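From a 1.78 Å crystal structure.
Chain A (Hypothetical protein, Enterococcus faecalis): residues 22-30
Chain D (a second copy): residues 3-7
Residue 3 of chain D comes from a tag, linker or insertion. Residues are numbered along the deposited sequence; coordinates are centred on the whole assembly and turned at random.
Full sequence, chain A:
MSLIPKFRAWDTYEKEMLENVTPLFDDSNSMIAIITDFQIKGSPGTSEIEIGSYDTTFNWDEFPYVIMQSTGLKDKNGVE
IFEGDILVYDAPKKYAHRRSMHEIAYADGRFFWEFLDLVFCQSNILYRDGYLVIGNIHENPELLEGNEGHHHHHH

Chain A (22-30) TPLFDDSNS
Chain D 3-7: LIPKF

This contact joins two copies of one protein. Chain A contributes the end of a strand, residues 22-25, and the turn that follows it. Chain D contributes an extended segment without regular helix or strand through Lys D6. Its first residue, Leu D3, comes from an expression tag and makes no contact here. Together the stretches bury 307 Å².

Two pairings set the register. The CA atoms of Pro A23 and Pro D5 lie 8.0 Å apart, and those of Asn A29 and Ile D4 lie 6.8 Å apart. No backbone hydrogen bond links the two stretches, so side chains carry most of the contact.

The strand alternates in the usual way, with phi/psi of -81/139 at Pro A23, -116/125 at Leu A24 and -115/150 at Phe A25. Pro A23 and Phe A25 therefore point toward chain D, while Leu A24 points away, with chi1 m and chi2 p. Pro A23, with a C-gamma endo pucker, meets Pro D5, whose pucker is C-gamma exo. The approach is loose, CG of Pro A23 to CG of Pro D5 being 4.4 Å.

Phe A25 has chi1 -70° (m) and chi2 -100°. This brings its ring tip against Pro D5, with CZ of Phe A25 3.5 Å from CD of Pro D5. The carbonyl O of Pro D5 lies over one face of the ring. Ile D4 meets the ring obliquely, CG2 of Ile D4 being 4.3 Å from CE1 of Phe A25.

Beyond the strand, a type I beta turn runs from Asp A26 to Asn A29. Asp A27 (-85/-4) and Ser A28 (-94/7) occupy its middle positions, and Asn A29 follows with positive phi (73/24). The backbone N of Asp A26 donates to O of Ser A30 at 3.1 Å. Asp A26 has chi1 81° (p) and chi2 90°, which turns its carboxylate back over the turn. OD1 of Asp A26 accepts a very short hydrogen bond from N of Ser A28, 2.5 Å. OD2 of Asp A26 accepts a weak one from N of Ser A30, 3.4 Å. The CA-to-CB bonds of Asp A27 (chi1 m) and Ser A28 (chi1 t) point away from chain D.

Asn A29 points toward chain D, with chi1 -68° (m) and chi2 -7°. CB of Asn A29 packs 3.6 Å from CD1 of Ile D4. Ile D4 is m at chi1 and t at chi2, which extends CD1 to the turn; its backbone is at -72/121.

Pro D5 (-65/114) and Lys D6 (-138/135) continue the extended path. Lys D6 starts sideways, but its end comes nearer. Chi1 and chi2 are t, chi3 is -50° (m) and chi4 is -148°, between wells. The bend at chi3 helps place NZ of Lys D6 2.8 Å from OD1 of Asn A29, to which it donates a weak hydrogen bond. NZ is also hydrogen-bonded elsewhere in the structure.

One water bridges the chains. The water O donates to O of Pro D5 at 2.9 Å and, weakly, to OD1 of Asn A29 at 3.5 Å.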

# COMPACT_ATOMS: atom_id res chain seq x y z
N THR A 22 -10.44 26.72 8.86
CA THR A 22 -10.59 25.80 9.98
C THR A 22 -12.02 25.28 10.00
O THR A 22 -12.95 26.03 10.29
CB THR A 22 -10.27 26.48 11.33
OG1 THR A 22 -8.95 27.03 11.26
CG2 THR A 22 -10.31 25.47 12.48
N PRO A 23 -12.21 23.99 9.66
CA PRO A 23 -13.56 23.44 9.63
C PRO A 23 -14.03 23.06 11.03
O PRO A 23 -13.24 22.56 11.84
CB PRO A 23 -13.40 22.19 8.75
CG PRO A 23 -12.00 21.74 9.00
CD PRO A 23 -11.20 22.98 9.29
N LEU A 24 -15.31 23.34 11.34
CA LEU A 24 -15.83 23.04 12.68
C LEU A 24 -16.93 21.99 12.58
O LEU A 24 -17.89 22.16 11.83
CB LEU A 24 -16.34 24.32 13.38
CG LEU A 24 -15.34 25.28 14.06
CD1 LEU A 24 -14.24 25.76 13.14
CD2 LEU A 24 -16.08 26.51 14.63
N PHE A 25 -16.77 20.89 13.32
CA PHE A 25 -17.71 19.78 13.26
C PHE A 25 -18.44 19.60 14.58
O PHE A 25 -17.89 19.88 15.66
CB PHE A 25 -16.99 18.46 12.91
CG PHE A 25 -16.48 18.42 11.51
CD1 PHE A 25 -17.18 17.74 10.53
CD2 PHE A 25 -15.33 19.11 11.16
CE1 PHE A 25 -16.72 17.72 9.22
CE2 PHE A 25 -14.88 19.10 9.85
CZ PHE A 25 -15.58 18.41 8.88
N ASP A 26 -19.65 19.10 14.51
CA ASP A 26 -20.29 18.68 15.74
C ASP A 26 -19.74 17.28 16.04
O ASP A 26 -18.79 16.83 15.39
CB ASP A 26 -21.81 18.74 15.62
CG ASP A 26 -22.38 17.55 14.93
OD1 ASP A 26 -22.69 16.56 15.64
OD2 ASP A 26 -22.52 17.59 13.68
N ASP A 27 -20.31 16.58 17.01
CA ASP A 27 -19.84 15.24 17.36
C ASP A 27 -20.42 14.10 16.50
O ASP A 27 -20.03 12.94 16.64
CB ASP A 27 -20.06 14.97 18.84
CG ASP A 27 -19.27 15.92 19.72
OD1 ASP A 27 -18.63 16.85 19.17
OD2 ASP A 27 -19.29 15.74 20.95
N SER A 28 -21.35 14.46 15.62
CA SER A 28 -21.94 13.51 14.67
C SER A 28 -21.21 13.53 13.33
O SER A 28 -21.65 12.89 12.37
CB SER A 28 -23.42 13.84 14.46
OG SER A 28 -23.89 13.37 13.20
N ASN A 29 -20.09 14.25 13.26
CA ASN A 29 -19.28 14.34 12.03
C ASN A 29 -19.88 15.18 10.90
O ASN A 29 -19.56 14.98 9.72
CB ASN A 29 -18.88 12.94 11.53
CG ASN A 29 -17.90 12.23 12.45
OD1 ASN A 29 -17.40 12.82 13.42
ND2 ASN A 29 -17.63 10.96 12.16
N SER A 30 -20.75 16.12 11.24
CA SER A 30 -21.28 17.05 10.26
C SER A 30 -20.58 18.38 10.45
O SER A 30 -20.50 18.88 11.58
CB SER A 30 -22.79 17.23 10.42
OG SER A 30 -23.45 15.98 10.39
N LEU D 3 -12.20 11.76 4.14
CA LEU D 3 -11.81 11.59 5.54
C LEU D 3 -12.36 12.73 6.35
O LEU D 3 -11.99 13.88 6.15
CB LEU D 3 -10.28 11.54 5.70
CG LEU D 3 -9.71 11.57 7.14
CD1 LEU D 3 -10.28 10.44 8.03
CD2 LEU D 3 -8.19 11.55 7.11
N ILE D 4 -13.25 12.42 7.26
CA ILE D 4 -13.82 13.43 8.12
C ILE D 4 -12.73 13.88 9.11
O ILE D 4 -12.22 13.05 9.86
CB ILE D 4 -15.07 12.90 8.86
CG1 ILE D 4 -16.28 12.87 7.90
CG2 ILE D 4 -15.37 13.76 10.10
CD1 ILE D 4 -17.49 11.99 8.38
N PRO D 5 -12.39 15.19 9.12
CA PRO D 5 -11.39 15.71 10.05
C PRO D 5 -11.88 15.60 11.50
O PRO D 5 -12.87 16.24 11.88
CB PRO D 5 -11.27 17.19 9.68
CG PRO D 5 -11.97 17.37 8.45
CD PRO D 5 -12.93 16.26 8.26
N LYS D 6 -11.21 14.78 12.29
CA LYS D 6 -11.55 14.64 13.68
C LYS D 6 -10.28 14.58 14.49
O LYS D 6 -9.34 13.88 14.12
CB LYS D 6 -12.43 13.40 13.93
CG LYS D 6 -12.88 13.32 15.40
CD LYS D 6 -13.77 12.12 15.77
CE LYS D 6 -14.92 11.97 14.82
NZ LYS D 6 -16.15 11.42 15.50
N PHE D 7 -10.24 15.32 15.61
CA PHE D 7 -9.06 15.42 16.42
C PHE D 7 -9.35 15.20 17.90
O PHE D 7 -10.47 15.50 18.36
CB PHE D 7 -8.44 16.82 16.26
CG PHE D 7 -8.03 17.13 14.86
CD1 PHE D 7 -6.82 16.66 14.36
CD2 PHE D 7 -8.88 17.86 14.04
CE1 PHE D 7 -6.45 16.96 13.01
CE2 PHE D 7 -8.53 18.14 12.71
CZ PHE D 7 -7.32 17.68 12.21
O HOH W 1 -15.13 15.44 13.53